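Local coordinates for protein cytosine deaminase (Klebsiella pneumoniae, PDB 4R85) that probably catalyses the hydrolytic deamination of cytosine and 5-methylcytosine, using an iron(II)-containing active site at the mouth of an amidohydrolase TIM barrel, at residues Ile49-Glu54 with Asp360-Ala365; Gly110-Arg115 with Pro369-Ile374; Val303-Asp308 with Leu345-Asp350. One frame throughout, in Å; residues are numbered along the deposited sequence.

Overall arrangement
All three contacts are buried, and all reach the same extended sheet, in which the barrel strands 111-119 and 47-57 are followed by the antiparallel strand 372-375 of the small beta domain. Contacts 1 and 2 lie close together, their centres about 6 Å apart, and are tied by backbone bonds from strand 47-57 to each of its two neighbours. Contact 1 is proline and aromatic packing with one hydroxyl bond; contact 2 has more polar side chains and a bridging water. Contact 3, nearest the centre of the chain, packs Phe305 at the end of its strand against Phe347, and just beyond that end carries a metal ligand, Asp308.

Contact 1. Residues Ile49-Glu54 with Asp360-Ala365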
ATOM      1  N   ILE A  49     -11.603  -9.302 -17.161  1.00 17.62           N
ATOM      2  CA  ILE A  49     -12.076  -7.931 -16.955  1.00 18.55           C
ATOM      3  C   ILE A  49     -11.637  -7.054 -18.113  1.00 17.74           C
ATOM      4  O   ILE A  49     -10.686  -7.389 -18.828  1.00 20.76           O
ATOM      5  CB  ILE A  49     -11.482  -7.309 -15.673  1.00 17.63           C
ATOM      6  CG1 ILE A  49      -9.957  -7.423 -15.699  1.00 19.53           C
ATOM      7  CG2 ILE A  49     -12.044  -7.971 -14.431  1.00 15.66           C
ATOM      8  CD1 ILE A  49      -9.270  -6.574 -14.658  1.00 21.44           C
ATOM      9  N   PRO A  50     -12.328  -5.927 -18.315  1.00 16.15           N
ATOM     10  CA  PRO A  50     -11.801  -4.938 -19.256  1.00 18.63           C
ATOM     11  C   PRO A  50     -10.476  -4.375 -18.704  1.00 20.31           C
ATOM     12  O   PRO A  50     -10.182  -4.551 -17.516  1.00 16.78           O
ATOM     13  CB  PRO A  50     -12.906  -3.875 -19.286  1.00 24.33           C
ATOM     14  CG  PRO A  50     -13.609  -4.020 -17.957  1.00 18.32           C
ATOM     15  CD  PRO A  50     -13.609  -5.502 -17.721  1.00 20.87           C
ATOM     16  N   PRO A  51      -9.664  -3.733 -19.558  1.00 20.13           N
ATOM     17  CA  PRO A  51      -8.316  -3.333 -19.120  1.00 17.58           C
ATOM     18  C   PRO A  51      -8.330  -2.348 -17.961  1.00 17.05           C
ATOM     19  O   PRO A  51      -9.306  -1.619 -17.757  1.00 16.03           O
ATOM     20  CB  PRO A  51      -7.725  -2.652 -20.362  1.00 17.82           C
ATOM     21  CG  PRO A  51      -8.565  -3.154 -21.518  1.00 16.58           C
ATOM     22  CD  PRO A  51      -9.929  -3.363 -20.961  1.00 15.58           C
ATOM     23  N   PHE A  52      -7.251  -2.328 -17.192  1.00 16.73           N
ATOM     24  CA  PHE A  52      -7.126  -1.302 -16.171  1.00 17.45           C
ATOM     25  C   PHE A  52      -6.976   0.057 -16.852  1.00 18.13           C
ATOM     26  O   PHE A  52      -6.531   0.141 -18.002  1.00 17.48           O
ATOM     27  CB  PHE A  52      -5.937  -1.582 -15.255  1.00 14.67           C
ATOM     28  CG  PHE A  52      -6.157  -2.735 -14.309  1.00 15.68           C
ATOM     29  CD1 PHE A  52      -5.348  -3.854 -14.361  1.00 17.04           C
ATOM     30  CD2 PHE A  52      -7.172  -2.689 -13.362  1.00 15.59           C
ATOM     31  CE1 PHE A  52      -5.546  -4.918 -13.489  1.00 18.60           C
ATOM     32  CE2 PHE A  52      -7.376  -3.743 -12.490  1.00 14.63           C
ATOM     33  CZ  PHE A  52      -6.560  -4.862 -12.555  1.00 18.61           C
ATOM     34  N   VAL A  53      -7.355   1.112 -16.137  1.00 18.27           N
ATOM     35  CA  VAL A  53      -7.251   2.470 -16.643  1.00 16.14           C
ATOM     36  C   VAL A  53      -6.344   3.278 -15.719  1.00 18.97           C
ATOM     37  O   VAL A  53      -6.400   3.134 -14.501  1.00 18.99           O
ATOM     38  CB  VAL A  53      -8.647   3.135 -16.702  1.00 19.96           C
ATOM     39  CG1 VAL A  53      -8.557   4.558 -17.241  1.00 18.00           C
ATOM     40  CG2 VAL A  53      -9.614   2.295 -17.527  1.00 16.25           C
ATOM     41  N   GLU A  54      -5.481   4.100 -16.306  1.00 16.92           N
ATOM     42  CA  GLU A  54      -4.707   5.064 -15.543  1.00 16.15           C
ATOM     43  C   GLU A  54      -5.206   6.436 -15.951  1.00 16.19           C
ATOM     44  O   GLU A  54      -4.711   7.014 -16.913  1.00 15.59           O
ATOM     45  CB  GLU A  54      -3.217   4.938 -15.854  1.00 13.57           C
ATOM     46  CG  GLU A  54      -2.372   5.992 -15.135  1.00 18.17           C
ATOM     47  CD  GLU A  54      -2.833   6.211 -13.695  1.00 28.03           C
ATOM     48  OE1 GLU A  54      -2.454   5.402 -12.820  1.00 29.86           O
ATOM     49  OE2 GLU A  54      -3.585   7.183 -13.438  1.00 23.96           O
ATOM     50  N   ASP A 360     -18.744   3.240 -25.373  1.00 24.51           N
ATOM     51  CA  ASP A 360     -18.808   1.906 -25.965  1.00 26.88           C
ATOM     52  C   ASP A 360     -17.466   1.357 -26.432  1.00 22.51           C
ATOM     53  O   ASP A 360     -17.398   0.246 -26.942  1.00 28.17           O
ATOM     54  CB  ASP A 360     -19.831   1.862 -27.103  1.00 35.99           C
ATOM     55  CG  ASP A 360     -21.254   1.794 -26.590  1.00 45.45           C
ATOM     56  OD1 ASP A 360     -21.427   1.607 -25.364  1.00 45.67           O
ATOM     57  OD2 ASP A 360     -22.192   1.918 -27.403  1.00 51.91           O
ATOM     58  N   ASN A 361     -16.395   2.123 -26.248  1.00 22.66           N
ATOM     59  CA  ASN A 361     -15.063   1.619 -26.563  1.00 24.91           C
ATOM     60  C   ASN A 361     -14.432   0.881 -25.377  1.00 22.99           C
ATOM     61  O   ASN A 361     -13.271   0.485 -25.428  1.00 19.97           O
ATOM     62  CB  ASN A 361     -14.157   2.749 -27.052  1.00 24.25           C
ATOM     63  CG  ASN A 361     -14.562   3.264 -28.424  1.00 35.53           C
ATOM     64  OD1 ASN A 361     -14.973   2.493 -29.290  1.00 40.50           O
ATOM     65  ND2 ASN A 361     -14.455   4.569 -28.623  1.00 41.24           N
ATOM     66  N   TYR A 362     -15.220   0.685 -24.324  1.00 20.97           N
ATOM     67  CA  TYR A 362     -14.734   0.048 -23.103  1.00 17.06           C
ATOM     68  C   TYR A 362     -15.816  -0.866 -22.530  1.00 21.59           C
ATOM     69  O   TYR A 362     -16.997  -0.536 -22.576  1.00 20.30           O
ATOM     70  CB  TYR A 362     -14.349   1.110 -22.072  1.00 14.97           C
ATOM     71  CG  TYR A 362     -13.686   0.545 -20.827  1.00 19.25           C
ATOM     72  CD1 TYR A 362     -14.447   0.086 -19.751  1.00 21.21           C
ATOM     73  CD2 TYR A 362     -12.305   0.467 -20.732  1.00 15.71           C
ATOM     74  CE1 TYR A 362     -13.843  -0.431 -18.613  1.00 14.13           C
ATOM     75  CE2 TYR A 362     -11.692  -0.050 -19.601  1.00 18.85           C
ATOM     76  CZ  TYR A 362     -12.465  -0.492 -18.550  1.00 16.87           C
ATOM     77  OH  TYR A 362     -11.865  -1.007 -17.433  1.00 15.74           O
ATOM     78  N   GLY A 363     -15.409  -2.016 -21.996  1.00 22.65           N
ATOM     79  CA  GLY A 363     -16.336  -2.905 -21.316  1.00 18.03           C
ATOM     80  C   GLY A 363     -16.533  -4.244 -21.998  1.00 22.92           C
ATOM     81  O   GLY A 363     -16.485  -4.342 -23.224  1.00 22.15           O
ATOM     82  N   LEU A 364     -16.765  -5.287 -21.204  1.00 23.98           N
ATOM     83  CA  LEU A 364     -16.993  -6.616 -21.763  1.00 24.19           C
ATOM     84  C   LEU A 364     -18.449  -6.800 -22.156  1.00 29.60           C
ATOM     85  O   LEU A 364     -19.247  -7.338 -21.389  1.00 27.09           O
ATOM     86  CB  LEU A 364     -16.565  -7.713 -20.786  1.00 26.38           C
ATOM     87  CG  LEU A 364     -15.112  -7.623 -20.316  1.00 26.26           C
ATOM     88  CD1 LEU A 364     -14.701  -8.895 -19.604  1.00 23.11           C
ATOM     89  CD2 LEU A 364     -14.178  -7.338 -21.487  1.00 27.41           C
ATOM     90  N   ALA A 365     -18.778  -6.349 -23.361  1.00 28.56           N
ATOM     91  CA  ALA A 365     -20.108  -6.510 -23.931  1.00 27.32           C
ATOM     92  C   ALA A 365     -19.927  -6.868 -25.390  1.00 22.62           C
ATOM     93  O   ALA A 365     -18.970  -6.430 -26.032  1.00 25.16           O
ATOM     94  CB  ALA A 365     -20.891  -5.217 -23.809  1.00 28.78           C
TER
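The first strand of the amidohydrolase TIM barrel, 47-57, enters the barrel through a Pro50-Pro51 pair, and here the loop 360-365, which follows helix 350-355, closes over that entrance. The two segments run roughly antiparallel. Tyr362 carries most of the contact. Its CG stands anti to the backbone N (chi1 -173°), and the ring reaches in among Pro50, Pro51 and Val53. Pro50 lies over one face in a CH-pi contact, its CB 3.9 Å from the ring centroid and 30° off the normal, with CG lying near CE1 and OH. At the phenol end, Tyr362 OH donates to Pro51 O at 2.7 Å; this carbonyl oxygen sits at the ring edge, close to the ring plane, and the hydroxyl comes roughly in line with the Pro51 C=O (157° at the oxygen), tilted slightly from the carbonyl plane. Face contact and hydroxyl bond thus act together to limit the swing of the ring. Val53 CG2 comes obliquely to Tyr362 CE2 at 3.8 Å, and the ring of His113 meets that of Tyr362 as well. Gly363 follows with positive phi, at backbone angles where a beta carbon would collide with the carbonyl oxygen of Tyr362, and its CA is 4.1 Å from Pro50 CB. Beyond it, Leu364, the centre of an inverse gamma turn, turns back onto the start of the strand and also touches Leu372 of strand 372-375. Its CG rests 3.7 Å from Pro50 CD, while its CD1 reaches Ile49 CA at 3.9 Å.

Contact 2. Residues Gly110-Arg115 with Pro369-Ile374; sequences GVQHVR and PANLLI
Leu373 reaches Gly110 where the second strand of the TIM barrel, 111-119, begins, and so joins the barrel to strand 372-375 of the small beta domain. Leu373 CD1 lies 3.4 Å from Gly110 O, and CD2 comes close to the same carbonyl and to Gly110 CA. Gly110 has positive phi and is the C-prime residue of the Schellman motif that ends helix 92-108; a CB here would clash with Leu373 CD1. Further along, Gln112 meets Asn371 obliquely, amide planes 54° apart, with Gln112 OE1 3.6 Å from Asn371 CB. The two amides do not bond to each other. Gln112 extends beyond CG (chi2 -169°), and its carboxamide is gripped by the small domain: OE1 accepts from Arg395 NH1, and NE2 donates to Ile394 O. Asn371 OD1 accepts in turn from His396 N, so both side chains are held at the end of strand 390-395. In the next shell, Pro51 of strand 47-57 touches both Gln112 and Asn371, while Phe52 bonds through its backbone to Gly110 and Gln112 and packs its side chain on Leu373. No direct hydrogen bond joins the segments; a water bridges them instead, lying in the plane of the His113 ring at its edge, 2.7 Å from His113 NE2, and accepting from Asn371 ND2 at 3.0 Å.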
ATOM      1  N   GLY A 110      -1.359  -4.290 -17.185  1.00 18.47           N
ATOM      2  CA  GLY A 110      -2.702  -4.409 -17.736  1.00 19.76           C
ATOM      3  C   GLY A 110      -3.422  -3.120 -18.090  1.00 16.28           C
ATOM      4  O   GLY A 110      -4.622  -3.131 -18.365  1.00 18.39           O
ATOM      5  N   VAL A 111      -2.705  -2.004 -18.092  1.00 16.00           N
ATOM      6  CA  VAL A 111      -3.321  -0.722 -18.413  1.00 17.79           C
ATOM      7  C   VAL A 111      -3.350  -0.491 -19.916  1.00 18.93           C
ATOM      8  O   VAL A 111      -2.307  -0.539 -20.564  1.00 20.71           O
ATOM      9  CB  VAL A 111      -2.560   0.443 -17.764  1.00 20.96           C
ATOM     10  CG1 VAL A 111      -3.153   1.759 -18.227  1.00 16.41           C
ATOM     11  CG2 VAL A 111      -2.622   0.322 -16.244  1.00 19.21           C
ATOM     12  N   GLN A 112      -4.536  -0.233 -20.471  1.00 18.02           N
ATOM     13  CA  GLN A 112      -4.651   0.048 -21.903  1.00 21.26           C
ATOM     14  C   GLN A 112      -5.233   1.435 -22.191  1.00 18.19           C
ATOM     15  O   GLN A 112      -5.341   1.849 -23.344  1.00 19.35           O
ATOM     16  CB  GLN A 112      -5.494  -1.019 -22.598  1.00 15.37           C
ATOM     17  CG  GLN A 112      -4.857  -2.409 -22.655  1.00 20.18           C
ATOM     18  CD  GLN A 112      -5.619  -3.345 -23.579  1.00 24.19           C
ATOM     19  OE1 GLN A 112      -6.158  -2.915 -24.600  1.00 22.76           O
ATOM     20  NE2 GLN A 112      -5.687  -4.627 -23.214  1.00 20.33           N
ATOM     21  N   HIS A 113      -5.641   2.124 -21.135  1.00 17.37           N
ATOM     22  CA  HIS A 113      -6.198   3.465 -21.249  1.00 16.77           C
ATOM     23  C   HIS A 113      -5.486   4.399 -20.280  1.00 12.98           C
ATOM     24  O   HIS A 113      -5.381   4.118 -19.086  1.00 13.73           O
ATOM     25  CB  HIS A 113      -7.704   3.441 -20.990  1.00 15.88           C
ATOM     26  CG  HIS A 113      -8.457   2.634 -21.995  1.00 19.04           C
ATOM     27  ND1 HIS A 113      -8.770   3.115 -23.248  1.00 21.28           N
ATOM     28  CD2 HIS A 113      -8.924   1.363 -21.950  1.00 18.58           C
ATOM     29  CE1 HIS A 113      -9.416   2.183 -23.926  1.00 23.01           C
ATOM     30  NE2 HIS A 113      -9.521   1.109 -23.163  1.00 21.31           N
ATOM     31  N   VAL A 114      -4.972   5.503 -20.810  1.00 14.74           N
ATOM     32  CA  VAL A 114      -4.157   6.410 -20.024  1.00 15.40           C
ATOM     33  C   VAL A 114      -4.524   7.854 -20.329  1.00 15.94           C
ATOM     34  O   VAL A 114      -4.672   8.225 -21.485  1.00 16.34           O
ATOM     35  CB  VAL A 114      -2.658   6.225 -20.359  1.00 16.08           C
ATOM     36  CG1 VAL A 114      -1.787   7.240 -19.587  1.00 16.03           C
ATOM     37  CG2 VAL A 114      -2.207   4.801 -20.079  1.00 13.94           C
ATOM     38  N   ARG A 115      -4.666   8.668 -19.292  1.00 14.91           N
ATOM     39  CA  ARG A 115      -4.793  10.105 -19.488  1.00 15.64           C
ATOM     40  C   ARG A 115      -3.594  10.781 -18.831  1.00 14.52           C
ATOM     41  O   ARG A 115      -3.404  10.670 -17.617  1.00 12.19           O
ATOM     42  CB  ARG A 115      -6.108  10.627 -18.903  1.00 14.81           C
ATOM     43  CG  ARG A 115      -6.232  12.151 -18.944  1.00 17.22           C
ATOM     44  CD  ARG A 115      -7.558  12.611 -18.336  1.00 16.17           C
ATOM     45  NE  ARG A 115      -8.675  12.422 -19.263  1.00 14.67           N
ATOM     46  CZ  ARG A 115      -9.928  12.734 -18.966  1.00 15.53           C
ATOM     47  NH1 ARG A 115     -10.206  13.226 -17.764  1.00 12.50           N
ATOM     48  NH2 ARG A 115     -10.898  12.546 -19.858  1.00 16.17           N
ATOM     49  N   PRO A 369     -14.889  -3.390 -28.438  1.00 25.49           N
ATOM     50  CA  PRO A 369     -13.524  -3.812 -28.775  1.00 25.26           C
ATOM     51  C   PRO A 369     -13.036  -4.958 -27.896  1.00 22.42           C
ATOM     52  O   PRO A 369     -13.324  -4.992 -26.694  1.00 21.28           O
ATOM     53  CB  PRO A 369     -12.692  -2.559 -28.492  1.00 26.36           C
ATOM     54  CG  PRO A 369     -13.635  -1.436 -28.681  1.00 29.24           C
ATOM     55  CD  PRO A 369     -14.967  -1.935 -28.208  1.00 29.19           C
ATOM     56  N   ALA A 370     -12.309  -5.887 -28.504  1.00 22.09           N
ATOM     57  CA  ALA A 370     -11.736  -7.012 -27.778  1.00 24.15           C
ATOM     58  C   ALA A 370     -10.485  -6.583 -27.014  1.00 26.33           C
ATOM     59  O   ALA A 370      -9.366  -6.973 -27.356  1.00 25.58           O
ATOM     60  CB  ALA A 370     -11.423  -8.158 -28.734  1.00 25.25           C
ATOM     61  N   ASN A 371     -10.694  -5.759 -25.988  1.00 21.07           N
ATOM     62  CA  ASN A 371      -9.644  -5.337 -25.083  1.00 19.98           C
ATOM     63  C   ASN A 371      -9.987  -5.873 -23.707  1.00 21.17           C
ATOM     64  O   ASN A 371     -10.989  -5.464 -23.120  1.00 21.90           O
ATOM     65  CB  ASN A 371      -9.578  -3.809 -25.008  1.00 22.26           C
ATOM     66  CG  ASN A 371      -9.377  -3.156 -26.365  1.00 25.40           C
ATOM     67  OD1 ASN A 371      -8.911  -3.787 -27.312  1.00 25.37           O
ATOM     68  ND2 ASN A 371      -9.722  -1.876 -26.460  1.00 24.02           N
ATOM     69  N   LEU A 372      -9.167  -6.783 -23.193  1.00 18.97           N
ATOM     70  CA  LEU A 372      -9.452  -7.404 -21.908  1.00 19.30           C
ATOM     71  C   LEU A 372      -8.231  -8.077 -21.281  1.00 23.26           C
ATOM     72  O   LEU A 372      -7.220  -8.325 -21.953  1.00 25.78           O
ATOM     73  CB  LEU A 372     -10.595  -8.419 -22.047  1.00 20.75           C
ATOM     74  CG  LEU A 372     -10.301  -9.720 -22.802  1.00 25.64           C
ATOM     75  CD1 LEU A 372     -11.291 -10.798 -22.398  1.00 30.54           C
ATOM     76  CD2 LEU A 372     -10.347  -9.516 -24.307  1.00 31.05           C
ATOM     77  N   LEU A 373      -8.345  -8.370 -19.989  1.00 17.22           N
ATOM     78  CA  LEU A 373      -7.288  -9.019 -19.235  1.00 19.24           C
ATOM     79  C   LEU A 373      -7.801 -10.287 -18.587  1.00 23.28           C
ATOM     80  O   LEU A 373      -8.998 -10.425 -18.309  1.00 27.34           O
ATOM     81  CB  LEU A 373      -6.785  -8.106 -18.112  1.00 22.26           C
ATOM     82  CG  LEU A 373      -6.444  -6.650 -18.416  1.00 25.33           C
ATOM     83  CD1 LEU A 373      -6.039  -5.945 -17.132  1.00 18.95           C
ATOM     84  CD2 LEU A 373      -5.342  -6.548 -19.463  1.00 26.63           C
ATOM     85  N   ILE A 374      -6.890 -11.215 -18.345  1.00 18.00           N
ATOM     86  CA  ILE A 374      -7.172 -12.325 -17.451  1.00 24.89           C
ATOM     87  C   ILE A 374      -6.316 -12.130 -16.200  1.00 17.84           C
ATOM     88  O   ILE A 374      -5.092 -12.080 -16.286  1.00 25.33           O
ATOM     89  CB  ILE A 374      -6.874 -13.677 -18.110  1.00 24.24           C
ATOM     90  CG1 ILE A 374      -7.803 -13.897 -19.312  1.00 27.06           C
ATOM     91  CG2 ILE A 374      -7.026 -14.809 -17.092  1.00 28.36           C
ATOM     92  CD1 ILE A 374      -7.471 -15.111 -20.125  1.00 22.98           C
TER
HETATM   93  O   HOH W   1     -11.193  -0.773 -24.127  1.00 18.79           O

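Contact 3. Residues Val303-Asp308 with Leu345-Asp350. With FE2 (Fe (II) ion), chain H; 17E (5-methylcytosine), chain G.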
ATOM      1  N   VAL A 303     -16.286   8.275  -8.889  1.00 11.10           N
ATOM      2  CA  VAL A 303     -14.935   8.566  -8.388  1.00 13.43           C
ATOM      3  C   VAL A 303     -14.021   7.380  -8.721  1.00 12.18           C
ATOM      4  O   VAL A 303     -14.481   6.241  -8.825  1.00 14.07           O
ATOM      5  CB  VAL A 303     -14.955   8.880  -6.857  1.00 10.75           C
ATOM      6  CG1 VAL A 303     -15.503   7.695  -6.064  1.00 13.96           C
ATOM      7  CG2 VAL A 303     -13.571   9.294  -6.334  1.00 10.38           C
ATOM      8  N   CYS A 304     -12.739   7.642  -8.938  1.00 10.32           N
ATOM      9  CA  CYS A 304     -11.811   6.559  -9.230  1.00 13.20           C
ATOM     10  C   CYS A 304     -10.407   6.870  -8.715  1.00 14.78           C
ATOM     11  O   CYS A 304     -10.164   7.969  -8.229  1.00 14.05           O
ATOM     12  CB  CYS A 304     -11.802   6.266 -10.729  1.00 13.72           C
ATOM     13  SG  CYS A 304     -11.230   7.657 -11.717  1.00 18.60           S
ATOM     14  N   PHE A 305      -9.501   5.896  -8.805  1.00 11.95           N
ATOM     15  CA  PHE A 305      -8.136   6.047  -8.281  1.00  9.79           C
ATOM     16  C   PHE A 305      -7.099   6.111  -9.394  1.00 14.55           C
ATOM     17  O   PHE A 305      -7.271   5.501 -10.451  1.00 15.51           O
ATOM     18  CB  PHE A 305      -7.773   4.879  -7.367  1.00 12.27           C
ATOM     19  CG  PHE A 305      -8.519   4.852  -6.068  1.00 13.39           C
ATOM     20  CD1 PHE A 305      -8.526   5.962  -5.235  1.00 11.41           C
ATOM     21  CD2 PHE A 305      -9.214   3.710  -5.672  1.00 16.95           C
ATOM     22  CE1 PHE A 305      -9.211   5.944  -4.025  1.00 12.27           C
ATOM     23  CE2 PHE A 305      -9.900   3.678  -4.458  1.00 15.52           C
ATOM     24  CZ  PHE A 305      -9.902   4.800  -3.638  1.00 12.14           C
ATOM     25  N   ALA A 306      -6.004   6.829  -9.140  1.00 12.22           N
ATOM     26  CA  ALA A 306      -4.959   6.977 -10.138  1.00 12.25           C
ATOM     27  C   ALA A 306      -3.580   7.030  -9.489  1.00 13.70           C
ATOM     28  O   ALA A 306      -3.450   7.349  -8.311  1.00 13.68           O
ATOM     29  CB  ALA A 306      -5.193   8.238 -10.954  1.00 14.40           C
ATOM     30  N   GLN A 307      -2.553   6.725 -10.273  1.00 16.97           N
ATOM     31  CA  GLN A 307      -1.178   6.735  -9.774  1.00 15.84           C
ATOM     32  C   GLN A 307      -0.561   8.128  -9.640  1.00 15.95           C
ATOM     33  O   GLN A 307       0.209   8.359  -8.717  1.00 14.49           O
ATOM     34  CB  GLN A 307      -0.282   5.834 -10.639  1.00 21.32           C
ATOM     35  CG  GLN A 307      -0.688   4.362 -10.555  1.00 22.95           C
ATOM     36  CD  GLN A 307       0.033   3.480 -11.545  1.00 30.82           C
ATOM     37  OE1 GLN A 307       1.202   3.149 -11.358  1.00 33.34           O
ATOM     38  NE2 GLN A 307      -0.664   3.082 -12.598  1.00 24.60           N
ATOM     39  N   ASP A 308      -0.889   9.029 -10.566  1.00 13.09           N
ATOM     40  CA  ASP A 308      -0.366  10.406 -10.574  1.00 13.73           C
ATOM     41  C   ASP A 308       1.101  10.484 -11.021  1.00 15.11           C
ATOM     42  O   ASP A 308       1.422  11.074 -12.059  1.00 16.33           O
ATOM     43  CB  ASP A 308      -0.548  11.078  -9.194  1.00 19.91           C
ATOM     44  CG  ASP A 308      -0.471  12.580  -9.264  1.00 19.52           C
ATOM     45  OD1 ASP A 308      -0.043  13.232  -8.285  1.00 19.67           O
ATOM     46  OD2 ASP A 308      -0.847  13.116 -10.309  1.00 17.26           O
ATOM     47  N   LEU A 345     -13.044  -3.248  -7.679  1.00 13.13           N
ATOM     48  CA  LEU A 345     -12.389  -3.072  -8.981  1.00 14.22           C
ATOM     49  C   LEU A 345     -13.035  -1.964  -9.831  1.00 15.17           C
ATOM     50  O   LEU A 345     -12.413  -1.464 -10.785  1.00 14.64           O
ATOM     51  CB  LEU A 345     -12.296  -4.394  -9.758  1.00 19.24           C
ATOM     52  CG  LEU A 345     -11.257  -5.396  -9.234  1.00 15.94           C
ATOM     53  CD1 LEU A 345     -11.250  -6.683 -10.068  1.00 16.09           C
ATOM     54  CD2 LEU A 345      -9.855  -4.765  -9.179  1.00 17.82           C
ATOM     55  N   ASP A 346     -14.262  -1.573  -9.475  1.00 15.39           N
ATOM     56  CA  ASP A 346     -14.917  -0.409 -10.087  1.00 18.66           C
ATOM     57  C   ASP A 346     -13.991   0.812 -10.157  1.00 15.76           C
ATOM     58  O   ASP A 346     -14.006   1.566 -11.134  1.00 12.88           O
ATOM     59  CB  ASP A 346     -16.143   0.028  -9.279  1.00 16.72           C
ATOM     60  CG  ASP A 346     -17.331  -0.915  -9.409  1.00 23.22           C
ATOM     61  OD1 ASP A 346     -17.323  -1.835 -10.262  1.00 21.14           O
ATOM     62  OD2 ASP A 346     -18.299  -0.702  -8.646  1.00 19.68           O
ATOM     63  N   PHE A 347     -13.211   1.023  -9.104  1.00 11.48           N
ATOM     64  CA  PHE A 347     -12.440   2.260  -8.953  1.00 13.89           C
ATOM     65  C   PHE A 347     -11.208   2.350  -9.842  1.00 15.96           C
ATOM     66  O   PHE A 347     -10.590   3.416  -9.940  1.00 16.18           O
ATOM     67  CB  PHE A 347     -12.073   2.485  -7.481  1.00 16.51           C
ATOM     68  CG  PHE A 347     -13.277   2.579  -6.586  1.00 17.87           C
ATOM     69  CD1 PHE A 347     -14.123   3.678  -6.664  1.00 19.09           C
ATOM     70  CD2 PHE A 347     -13.588   1.559  -5.703  1.00 18.75           C
ATOM     71  CE1 PHE A 347     -15.253   3.767  -5.863  1.00 20.73           C
ATOM     72  CE2 PHE A 347     -14.713   1.639  -4.901  1.00 19.23           C
ATOM     73  CZ  PHE A 347     -15.546   2.744  -4.977  1.00 21.48           C
ATOM     74  N   VAL A 348     -10.856   1.240 -10.489  1.00 11.95           N
ATOM     75  CA  VAL A 348      -9.703   1.226 -11.387  1.00 11.45           C
ATOM     76  C   VAL A 348     -10.040   0.651 -12.759  1.00 18.57           C
ATOM     77  O   VAL A 348      -9.150   0.418 -13.576  1.00 14.77           O
ATOM     78  CB  VAL A 348      -8.528   0.465 -10.784  1.00 11.72           C
ATOM     79  CG1 VAL A 348      -8.069   1.160  -9.493  1.00 14.89           C
ATOM     80  CG2 VAL A 348      -8.917  -0.978 -10.526  1.00 16.40           C
ATOM     81  N   THR A 349     -11.327   0.414 -13.001  1.00 18.65           N
ATOM     82  CA  THR A 349     -11.798   0.002 -14.318  1.00 12.56           C
ATOM     83  C   THR A 349     -12.991   0.855 -14.778  1.00 15.20           C
ATOM     84  O   THR A 349     -12.810   1.917 -15.383  1.00 15.50           O
ATOM     85  CB  THR A 349     -12.154  -1.535 -14.384  1.00 13.11           C
ATOM     86  OG1 THR A 349     -13.165  -1.854 -13.417  1.00 16.62           O
ATOM     87  CG2 THR A 349     -10.908  -2.400 -14.153  1.00 13.24           C
ATOM     88  N   ASP A 350     -14.203   0.384 -14.493  1.00 18.79           N
ATOM     89  CA  ASP A 350     -15.437   1.042 -14.935  1.00 16.45           C
ATOM     90  C   ASP A 350     -15.520   2.535 -14.643  1.00 16.94           C
ATOM     91  O   ASP A 350     -15.875   3.318 -15.525  1.00 13.56           O
ATOM     92  CB  ASP A 350     -16.675   0.367 -14.319  1.00 13.81           C
ATOM     93  CG  ASP A 350     -16.803  -1.098 -14.697  1.00 26.67           C
ATOM     94  OD1 ASP A 350     -16.093  -1.559 -15.620  1.00 24.84           O
ATOM     95  OD2 ASP A 350     -17.635  -1.791 -14.071  1.00 28.89           O
TER
HETATM   96 FE   FE2 H 502      -1.656  15.228 -10.814  1.00 19.40          FE
HETATM   97  N1  17E G 501       1.960  18.829 -10.311  1.00 12.92           N
HETATM   98  C2  17E G 501       0.960  19.094  -9.469  1.00 13.67           C
HETATM   99  O2  17E G 501       0.482  20.376  -9.374  1.00 13.81           O
HETATM  100  N3  17E G 501       0.407  18.138  -8.716  1.00 15.01           N
HETATM  101  C4  17E G 501       0.856  16.874  -8.785  1.00 19.47           C
HETATM  102  N4  17E G 501       0.259  15.862  -7.974  1.00 20.70           N
HETATM  103  C5  17E G 501       1.900  16.548  -9.654  1.00 13.49           C
HETATM  104  C6  17E G 501       2.441  17.575 -10.423  1.00 14.79           C
HETATM  105  CM5 17E G 501       2.408  15.145  -9.747  1.00 14.00           C
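Phe305 and Phe347 form the apolar centre where strand 303-305, the last of the TIM barrel, meets the turn ahead of helix 350-355. Their side chains lie side by side and point the same way, but the rings are oblique, with planes at 52° and centroids 5.7 Å apart. The two side chains touch most closely at Phe305 CD2 and Phe347 CB, 3.6 Å apart. Phe347 CG stands anti to its own carbonyl carbon (chi1 -59°), and from there the ring extends to Val303, whose CG1 is 3.9 Å from Phe347 CE1. Val303 O lies at the edge of the Phe347 ring, in its plane, and also accepts from Asn351 ND2. Val348 CG1 adds a looser contact with Phe305 CB. At the polar edge, Phe305 N donates to Phe347 O over 2.9 Å in an almost straight bond, 169° at the hydrogen, so the turn is pinned to the strand beside the packed rings. The turn is itself braced by Leu345 O, which accepts from Val348 N and Thr349 OG1 on opposite faces of its plane; the hydroxyl, at 2.8 Å, stands above that plane. Past Phe305 the chain runs into the active site. Asp308 OD2 binds the iron(II) ion at 2.3 Å, with His56, His58, His209 and His241 completing the site, and Asp308 OD1 accepts from N4 of 5-methylcytosine at 2.7 Å. One carboxylate thus spans metal and substrate, one oxygen for each, and, with Gln151 and Glu212 also bonded to the ligand, helps to hold the amino group, presumably the one lost on deamination, near the iron.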